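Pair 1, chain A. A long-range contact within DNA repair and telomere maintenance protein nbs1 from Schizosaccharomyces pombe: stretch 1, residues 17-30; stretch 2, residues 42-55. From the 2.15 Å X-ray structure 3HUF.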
# COMPACT_ATOMS: atom_id res chain seq x y z
N ILE A 17 -2.93 -9.15 13.88
CA ILE A 17 -1.87 -8.70 12.98
C ILE A 17 -0.48 -9.11 13.51
O ILE A 17 -0.12 -8.80 14.64
CB ILE A 17 -1.92 -7.17 12.82
CG1 ILE A 17 -3.25 -6.75 12.21
CG2 ILE A 17 -0.83 -6.71 11.90
CD1 ILE A 17 -3.43 -5.26 12.31
N LEU A 18 0.28 -9.82 12.68
CA LEU A 18 1.59 -10.30 13.08
C LEU A 18 2.68 -9.46 12.44
O LEU A 18 2.78 -9.37 11.24
CB LEU A 18 1.76 -11.79 12.66
CG LEU A 18 0.77 -12.79 13.28
CD1 LEU A 18 1.18 -14.25 12.89
CD2 LEU A 18 0.66 -12.62 14.82
N PHE A 19 3.52 -8.87 13.25
CA PHE A 19 4.62 -8.07 12.74
C PHE A 19 5.86 -8.96 12.59
O PHE A 19 5.90 -10.04 13.16
CB PHE A 19 4.89 -6.92 13.71
CG PHE A 19 3.67 -6.13 14.05
CD1 PHE A 19 3.24 -6.03 15.37
CD2 PHE A 19 2.95 -5.48 13.07
CE1 PHE A 19 2.11 -5.28 15.70
CE2 PHE A 19 1.83 -4.74 13.38
CZ PHE A 19 1.40 -4.65 14.70
N PRO A 20 6.83 -8.54 11.76
CA PRO A 20 8.16 -9.12 11.74
C PRO A 20 8.71 -9.40 13.14
O PRO A 20 8.65 -8.53 14.02
CB PRO A 20 8.98 -8.04 11.04
CG PRO A 20 7.99 -7.53 9.97
CD PRO A 20 6.68 -7.49 10.72
N GLY A 21 9.25 -10.61 13.32
CA GLY A 21 9.80 -11.04 14.59
C GLY A 21 9.35 -12.48 14.78
O GLY A 21 8.92 -13.14 13.83
N THR A 22 9.44 -12.97 16.01
CA THR A 22 9.16 -14.36 16.28
C THR A 22 8.07 -14.56 17.32
O THR A 22 8.00 -13.84 18.32
CB THR A 22 10.43 -15.08 16.75
OG1 THR A 22 11.53 -14.72 15.90
CG2 THR A 22 10.22 -16.55 16.66
N TYR A 23 7.22 -15.55 17.09
CA TYR A 23 6.12 -15.88 17.97
C TYR A 23 6.24 -17.34 18.37
O TYR A 23 6.58 -18.19 17.54
CB TYR A 23 4.79 -15.67 17.24
CG TYR A 23 4.59 -14.22 16.81
CD1 TYR A 23 5.06 -13.77 15.57
CD2 TYR A 23 3.96 -13.30 17.66
CE1 TYR A 23 4.89 -12.43 15.17
CE2 TYR A 23 3.79 -11.96 17.27
CZ TYR A 23 4.26 -11.53 16.03
OH TYR A 23 4.08 -10.22 15.65
N ILE A 24 5.94 -17.64 19.63
CA ILE A 24 5.72 -19.02 20.04
C ILE A 24 4.23 -19.24 20.17
O ILE A 24 3.49 -18.43 20.75
CB ILE A 24 6.54 -19.43 21.29
CG1 ILE A 24 7.94 -19.83 20.88
CG2 ILE A 24 5.94 -20.67 21.97
CD1 ILE A 24 8.91 -18.76 21.03
N VAL A 25 3.79 -20.32 19.53
CA VAL A 25 2.39 -20.63 19.34
C VAL A 25 2.13 -21.96 20.06
O VAL A 25 2.87 -22.93 19.88
CB VAL A 25 2.10 -20.74 17.82
CG1 VAL A 25 0.64 -20.97 17.54
CG2 VAL A 25 2.65 -19.49 17.05
N GLY A 26 1.11 -22.00 20.90
CA GLY A 26 0.89 -23.18 21.73
C GLY A 26 -0.31 -23.09 22.65
O GLY A 26 -0.87 -22.01 22.87
N ARG A 27 -0.70 -24.25 23.17
CA ARG A 27 -1.86 -24.41 24.06
C ARG A 27 -1.67 -23.70 25.42
O ARG A 27 -2.64 -23.16 25.98
CB ARG A 27 -2.12 -25.91 24.27
CG ARG A 27 -3.43 -26.26 24.98
CD ARG A 27 -3.53 -27.79 25.10
NE ARG A 27 -2.48 -28.34 25.97
CZ ARG A 27 -1.79 -29.45 25.72
NH1 ARG A 27 -2.02 -30.14 24.62
NH2 ARG A 27 -0.86 -29.86 26.56
N ASN A 28 -0.45 -23.70 25.93
CA ASN A 28 -0.18 -23.17 27.27
C ASN A 28 0.77 -21.98 27.24
O ASN A 28 1.89 -22.05 27.74
CB ASN A 28 0.36 -24.26 28.17
CG ASN A 28 -0.38 -24.34 29.48
OD1 ASN A 28 -0.37 -23.40 30.29
ND2 ASN A 28 -1.05 -25.48 29.70
N VAL A 29 0.29 -20.89 26.67
CA VAL A 29 1.11 -19.75 26.33
C VAL A 29 0.14 -18.56 26.39
O VAL A 29 -1.02 -18.71 26.02
CB VAL A 29 1.79 -20.02 24.94
CG1 VAL A 29 1.54 -18.94 23.89
CG2 VAL A 29 3.29 -20.35 25.09
N SER A 30 0.56 -17.41 26.90
CA SER A 30 -0.40 -16.30 26.96
C SER A 30 -0.17 -15.26 25.87
O SER A 30 0.97 -14.90 25.58
CB SER A 30 -0.50 -15.68 28.37
OG SER A 30 0.74 -15.17 28.83
N SER A 42 -5.01 -31.51 20.90
CA SER A 42 -3.86 -32.14 20.23
C SER A 42 -2.71 -31.17 19.95
O SER A 42 -1.68 -31.55 19.38
CB SER A 42 -4.31 -32.82 18.93
OG SER A 42 -4.84 -31.85 18.02
N ILE A 43 -2.88 -29.92 20.37
CA ILE A 43 -1.84 -28.89 20.25
C ILE A 43 -0.94 -28.97 21.48
O ILE A 43 -1.44 -28.98 22.60
CB ILE A 43 -2.48 -27.50 20.15
CG1 ILE A 43 -3.43 -27.47 18.95
CG2 ILE A 43 -1.40 -26.38 20.04
CD1 ILE A 43 -4.12 -26.14 18.73
N SER A 44 0.37 -29.05 21.27
CA SER A 44 1.33 -29.07 22.37
C SER A 44 1.34 -27.74 23.09
O SER A 44 0.98 -26.71 22.51
CB SER A 44 2.73 -29.36 21.86
OG SER A 44 2.74 -30.55 21.12
N LYS A 45 1.77 -27.77 24.35
CA LYS A 45 1.88 -26.58 25.19
C LYS A 45 2.63 -25.43 24.51
O LYS A 45 2.15 -24.31 24.47
CB LYS A 45 2.56 -26.92 26.51
CG LYS A 45 1.73 -27.79 27.41
CD LYS A 45 2.34 -27.88 28.78
CE LYS A 45 2.32 -29.31 29.26
NZ LYS A 45 3.20 -30.13 28.39
N ARG A 46 3.83 -25.73 24.01
CA ARG A 46 4.56 -24.86 23.10
C ARG A 46 4.66 -25.66 21.80
O ARG A 46 5.36 -26.68 21.76
CB ARG A 46 5.96 -24.55 23.63
CG ARG A 46 6.01 -23.74 24.92
CD ARG A 46 7.45 -23.55 25.43
NE ARG A 46 8.33 -22.82 24.50
CZ ARG A 46 9.28 -23.40 23.75
NH1 ARG A 46 9.49 -24.71 23.80
NH2 ARG A 46 10.03 -22.65 22.93
N HIS A 47 3.98 -25.22 20.74
CA HIS A 47 3.78 -26.09 19.57
C HIS A 47 4.60 -25.70 18.33
O HIS A 47 5.28 -26.56 17.73
CB HIS A 47 2.30 -26.21 19.20
CG HIS A 47 2.01 -27.31 18.23
ND1 HIS A 47 1.45 -28.51 18.59
CD2 HIS A 47 2.23 -27.39 16.89
CE1 HIS A 47 1.33 -29.29 17.53
NE2 HIS A 47 1.79 -28.63 16.49
N ALA A 48 4.51 -24.44 17.94
CA ALA A 48 5.17 -23.93 16.75
C ALA A 48 5.85 -22.59 17.01
O ALA A 48 5.45 -21.84 17.90
CB ALA A 48 4.15 -23.78 15.60
N ARG A 49 6.86 -22.30 16.20
CA ARG A 49 7.42 -20.97 16.11
C ARG A 49 7.11 -20.40 14.73
O ARG A 49 7.32 -21.08 13.73
CB ARG A 49 8.92 -21.00 16.36
CG ARG A 49 9.58 -19.64 16.25
CD ARG A 49 11.10 -19.74 16.37
NE ARG A 49 11.50 -20.52 17.54
CZ ARG A 49 11.64 -20.03 18.78
NH1 ARG A 49 11.43 -18.74 19.04
NH2 ARG A 49 11.99 -20.86 19.76
N PHE A 50 6.54 -19.20 14.69
CA PHE A 50 6.34 -18.45 13.46
C PHE A 50 7.35 -17.32 13.49
O PHE A 50 7.40 -16.57 14.47
CB PHE A 50 4.96 -17.79 13.41
CG PHE A 50 3.78 -18.74 13.43
CD1 PHE A 50 3.94 -20.12 13.27
CD2 PHE A 50 2.51 -18.22 13.58
CE1 PHE A 50 2.83 -20.96 13.29
CE2 PHE A 50 1.39 -19.04 13.59
CZ PHE A 50 1.54 -20.41 13.44
N THR A 51 8.14 -17.20 12.44
CA THR A 51 9.12 -16.12 12.30
C THR A 51 8.79 -15.39 11.03
O THR A 51 8.65 -16.00 9.97
CB THR A 51 10.59 -16.64 12.24
OG1 THR A 51 10.87 -17.42 13.40
CG2 THR A 51 11.58 -15.47 12.21
N ILE A 52 8.55 -14.09 11.15
CA ILE A 52 8.24 -13.29 9.99
C ILE A 52 9.44 -12.40 9.74
O ILE A 52 9.89 -11.69 10.65
CB ILE A 52 6.95 -12.49 10.19
CG1 ILE A 52 5.80 -13.49 10.36
CG2 ILE A 52 6.71 -11.54 8.99
CD1 ILE A 52 4.51 -12.86 10.76
N LEU A 53 10.01 -12.47 8.53
CA LEU A 53 11.15 -11.62 8.25
C LEU A 53 10.65 -10.24 7.90
O LEU A 53 9.53 -10.05 7.48
CB LEU A 53 12.09 -12.18 7.17
CG LEU A 53 12.66 -13.58 7.39
CD1 LEU A 53 13.60 -13.99 6.25
CD2 LEU A 53 13.35 -13.71 8.79
N THR A 54 11.51 -9.27 8.10
CA THR A 54 11.28 -7.88 7.76
C THR A 54 11.24 -7.75 6.19
O THR A 54 11.76 -8.61 5.47
CB THR A 54 12.44 -7.16 8.50
OG1 THR A 54 12.00 -6.04 9.29
CG2 THR A 54 13.61 -6.90 7.66
N PRO A 55 10.55 -6.74 5.64
CA PRO A 55 10.46 -6.73 4.17
C PRO A 55 11.74 -6.30 3.42
O PRO A 55 12.59 -5.64 4.00
CB PRO A 55 9.32 -5.73 3.90
CG PRO A 55 9.31 -4.83 5.11
CD PRO A 55 9.76 -5.66 6.27

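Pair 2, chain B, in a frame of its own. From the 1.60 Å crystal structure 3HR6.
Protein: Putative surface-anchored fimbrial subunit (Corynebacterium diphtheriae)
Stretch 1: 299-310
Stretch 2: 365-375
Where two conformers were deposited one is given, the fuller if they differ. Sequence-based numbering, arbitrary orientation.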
# COMPACT_ATOMS: atom_id res chain seq x y z
N SER B 299 -2.24 -2.55 2.26
CA SER B 299 -2.67 -3.56 1.31
C SER B 299 -1.74 -4.78 1.33
O SER B 299 -0.61 -4.74 1.85
CB SER B 299 -2.67 -3.00 -0.10
OG SER B 299 -1.37 -2.87 -0.68
N SER B 300 -2.17 -5.85 0.66
CA SER B 300 -1.24 -6.91 0.25
C SER B 300 -0.12 -6.35 -0.63
O SER B 300 -0.27 -5.29 -1.27
CB SER B 300 -1.95 -8.01 -0.50
OG SER B 300 -2.52 -7.53 -1.71
N ARG B 301 1.04 -6.99 -0.59
CA ARG B 301 2.16 -6.49 -1.34
C ARG B 301 2.15 -6.99 -2.76
O ARG B 301 1.76 -8.13 -3.00
CB ARG B 301 3.46 -6.95 -0.67
CG ARG B 301 3.71 -6.35 0.70
CD ARG B 301 4.82 -7.12 1.38
NE ARG B 301 5.28 -6.39 2.54
CZ ARG B 301 6.29 -5.53 2.55
NH1 ARG B 301 7.01 -5.26 1.45
NH2 ARG B 301 6.61 -4.93 3.70
N VAL B 302 2.67 -6.15 -3.65
CA VAL B 302 2.93 -6.55 -5.02
C VAL B 302 4.42 -6.35 -5.23
O VAL B 302 4.98 -5.32 -4.86
CB VAL B 302 2.11 -5.77 -6.06
CG1 VAL B 302 2.57 -6.20 -7.51
CG2 VAL B 302 0.69 -6.10 -5.92
N SER B 303 5.07 -7.41 -5.75
CA SER B 303 6.50 -7.29 -6.07
C SER B 303 6.79 -7.84 -7.46
O SER B 303 6.63 -9.02 -7.72
CB SER B 303 7.36 -8.00 -5.04
OG SER B 303 8.78 -7.92 -5.32
N SER B 304 7.17 -6.95 -8.36
CA SER B 304 7.50 -7.34 -9.73
C SER B 304 8.99 -7.47 -9.85
O SER B 304 9.73 -6.63 -9.37
CB SER B 304 6.96 -6.29 -10.70
OG SER B 304 5.53 -6.28 -10.61
N LYS B 305 9.44 -8.56 -10.46
CA LYS B 305 10.84 -8.94 -10.44
C LYS B 305 11.50 -8.60 -11.77
O LYS B 305 10.95 -8.89 -12.81
CB LYS B 305 10.92 -10.44 -10.21
CG LYS B 305 10.05 -10.96 -9.06
CD LYS B 305 10.45 -10.35 -7.72
CE LYS B 305 9.63 -10.98 -6.60
NZ LYS B 305 10.01 -10.46 -5.27
N PHE B 306 12.69 -8.02 -11.68
CA PHE B 306 13.39 -7.53 -12.86
C PHE B 306 14.70 -8.23 -13.01
O PHE B 306 15.28 -8.75 -12.06
CB PHE B 306 13.59 -6.01 -12.81
CG PHE B 306 12.35 -5.24 -13.19
CD1 PHE B 306 11.24 -5.22 -12.35
CD2 PHE B 306 12.27 -4.61 -14.41
CE1 PHE B 306 10.08 -4.53 -12.73
CE2 PHE B 306 11.13 -3.91 -14.77
CZ PHE B 306 10.03 -3.89 -13.95
N GLY B 307 15.17 -8.24 -14.26
CA GLY B 307 16.46 -8.85 -14.57
C GLY B 307 17.23 -8.06 -15.60
O GLY B 307 16.73 -7.12 -16.20
N GLN B 308 18.47 -8.43 -15.75
CA GLN B 308 19.42 -7.69 -16.58
C GLN B 308 20.40 -8.68 -17.21
O GLN B 308 20.94 -9.53 -16.53
CB GLN B 308 20.21 -6.76 -15.67
CG GLN B 308 21.32 -6.01 -16.32
CD GLN B 308 21.89 -4.97 -15.39
OE1 GLN B 308 21.46 -3.82 -15.42
NE2 GLN B 308 22.86 -5.38 -14.55
N ILE B 309 20.63 -8.54 -18.51
CA ILE B 309 21.52 -9.40 -19.28
C ILE B 309 22.73 -8.56 -19.63
O ILE B 309 22.60 -7.46 -20.11
CB ILE B 309 20.84 -9.89 -20.57
CG1 ILE B 309 19.70 -10.84 -20.21
CG2 ILE B 309 21.84 -10.63 -21.45
CD1 ILE B 309 18.77 -11.07 -21.38
N THR B 310 23.91 -9.07 -19.35
CA THR B 310 25.16 -8.39 -19.78
C THR B 310 25.88 -9.24 -20.81
O THR B 310 26.25 -10.38 -20.55
CB THR B 310 26.10 -8.02 -18.61
OG1 THR B 310 25.40 -7.15 -17.71
CG2 THR B 310 27.33 -7.29 -19.12
N SER B 365 19.02 -3.93 -19.65
CA SER B 365 18.51 -3.72 -18.29
C SER B 365 17.01 -3.53 -18.29
O SER B 365 16.41 -3.16 -19.30
CB SER B 365 19.12 -2.47 -17.64
OG SER B 365 20.53 -2.42 -17.72
N GLY B 366 16.40 -3.75 -17.13
CA GLY B 366 15.00 -3.46 -16.95
C GLY B 366 13.98 -4.38 -17.56
O GLY B 366 12.84 -3.97 -17.91
N ILE B 367 14.36 -5.64 -17.65
CA ILE B 367 13.54 -6.69 -18.14
C ILE B 367 12.60 -7.11 -17.00
O ILE B 367 13.06 -7.68 -16.00
CB ILE B 367 14.34 -7.92 -18.61
CG1 ILE B 367 15.36 -7.53 -19.72
CG2 ILE B 367 13.40 -8.94 -19.12
CD1 ILE B 367 16.50 -8.55 -19.92
N HIS B 368 11.31 -6.86 -17.17
CA HIS B 368 10.32 -7.30 -16.18
C HIS B 368 10.05 -8.77 -16.43
O HIS B 368 9.57 -9.18 -17.48
CB HIS B 368 9.04 -6.48 -16.30
CG HIS B 368 7.89 -7.05 -15.52
ND1 HIS B 368 6.60 -7.15 -16.01
CD2 HIS B 368 7.85 -7.57 -14.26
CE1 HIS B 368 5.82 -7.67 -15.09
NE2 HIS B 368 6.56 -7.98 -14.03
N LEU B 369 10.35 -9.60 -15.44
CA LEU B 369 10.23 -11.03 -15.57
C LEU B 369 8.89 -11.61 -15.13
O LEU B 369 8.39 -12.54 -15.72
CB LEU B 369 11.34 -11.68 -14.76
CG LEU B 369 12.73 -11.35 -15.23
CD1 LEU B 369 13.71 -11.88 -14.20
CD2 LEU B 369 13.03 -12.00 -16.57
N GLY B 370 8.32 -11.01 -14.09
CA GLY B 370 7.08 -11.51 -13.52
C GLY B 370 6.75 -10.81 -12.23
O GLY B 370 7.49 -9.92 -11.82
N THR B 371 5.66 -11.24 -11.60
CA THR B 371 5.09 -10.54 -10.45
C THR B 371 4.58 -11.52 -9.40
O THR B 371 3.94 -12.53 -9.70
CB THR B 371 3.96 -9.60 -10.88
OG1 THR B 371 4.49 -8.68 -11.82
CG2 THR B 371 3.44 -8.83 -9.67
N LEU B 372 4.88 -11.19 -8.15
CA LEU B 372 4.40 -11.90 -6.96
C LEU B 372 3.32 -11.00 -6.36
O LEU B 372 3.54 -9.80 -6.09
CB LEU B 372 5.54 -12.07 -5.96
CG LEU B 372 5.19 -12.80 -4.68
CD1 LEU B 372 4.91 -14.30 -4.96
CD2 LEU B 372 6.32 -12.66 -3.62
N GLN B 373 2.12 -11.56 -6.26
CA GLN B 373 0.97 -10.86 -5.72
C GLN B 373 -0.01 -11.87 -5.14
O GLN B 373 0.06 -13.08 -5.42
CB GLN B 373 0.30 -10.05 -6.82
CG GLN B 373 -0.08 -10.89 -8.03
CD GLN B 373 -0.32 -10.07 -9.26
OE1 GLN B 373 -0.81 -8.94 -9.20
NE2 GLN B 373 -0.01 -10.65 -10.42
N LEU B 374 -0.99 -11.35 -4.40
CA LEU B 374 -1.99 -12.17 -3.77
C LEU B 374 -3.03 -12.65 -4.78
O LEU B 374 -3.53 -11.88 -5.59
CB LEU B 374 -2.64 -11.34 -2.66
CG LEU B 374 -3.29 -12.03 -1.52
CD1 LEU B 374 -2.28 -12.88 -0.78
CD2 LEU B 374 -3.91 -10.95 -0.65
N GLU B 375 -3.33 -13.94 -4.74
CA GLU B 375 -4.41 -14.49 -5.54
C GLU B 375 -5.10 -15.48 -4.65
O GLU B 375 -4.44 -16.38 -4.10
CB GLU B 375 -3.86 -15.14 -6.80
CG GLU B 375 -3.07 -14.16 -7.62
CD GLU B 375 -2.61 -14.70 -8.95
OE1 GLU B 375 -2.88 -15.90 -9.25
OE2 GLU B 375 -2.00 -13.89 -9.68
O HOH W 1 -0.85 -8.53 -3.63
O HOH W 2 4.17 -9.70 -3.18

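What backbone arrangement do the two pairs share? Each brings together two antiparallel strands, whose directions differ by 162° in pair 1 and 163° in pair 2, and fourteen central residues superpose with an RMSD of 0.7 Å. A:Tyr23 falls on B:Ser303 and A:Phe50 on B:Leu372, and both couples close the same two-bond ring: A:Tyr23 N to A:Phe50 O is 2.8 Å and A:Phe50 N to A:Tyr23 O 3.0 Å, while B:Ser303 N to B:Leu372 O is 2.9 Å and B:Leu372 N to B:Ser303 O 2.8 Å.

How does each backbone handle the next ring? A:Val25 matches B:Lys305, and each donates its amide across the strands: A:Val25 N lies 2.8 Å from A:Ala48 O, and B:Lys305 N 2.7 Å from B:Gly370 O. The return bonds differ. A:Val25 O accepts from both A:His47 N at 2.7 Å and A:Ala48 N at 3.0 Å, whereas B:Lys305 O accepts from B:Leu369 N at 2.8 Å. Here pair 2 has a beta bulge, its register shifting by one residue between B:Lys305 and B:Phe306.

How is the face carrying A:Tyr23, A:Val25 and A:Phe50 packed, compared with its match? In pair 1 it is apolar: A:Val25 CG2 sits over the face of the A:Phe50 ring, 3.6 Å from its centroid. In pair 2 the matching positions are B:Lys305 and B:Leu372. The lysine keeps an apolar contact, its CE 4.3 Å from B:Leu372 CB, while its NZ donates to B:Ser303 OG at 2.8 Å, so a long polar chain lies along its own strand.

What fills the other face? A:Ile24 and A:Arg49 match B:Ser304 and B:Thr371. The isoleucine lies against the arginine, with A:Ile24 CG1 over one face of the guanidinium and A:Ile24 CD1 3.2 Å from A:Arg49 NH1. The two short hydroxyl side chains instead meet in a hydrogen bond, B:Ser304 OG to B:Thr371 OG1, at 2.9 Å.

Why can glycine and phenylalanine occupy matching positions, A:Gly26 and B:Phe306? At A:Gly26 an ideal CB would lie only 2.1 Å from A:Lys45 O, a clash, so the backbone there runs close to the other stretch. B:Phe306 directs its CB to the face it shares with B:Ser304, and its ring covers B:His368, whose CA is 3.9 Å from the centroid of the B:Phe306 ring. The matching CA atoms are 1.3 Å apart, the widest separation among the matched positions.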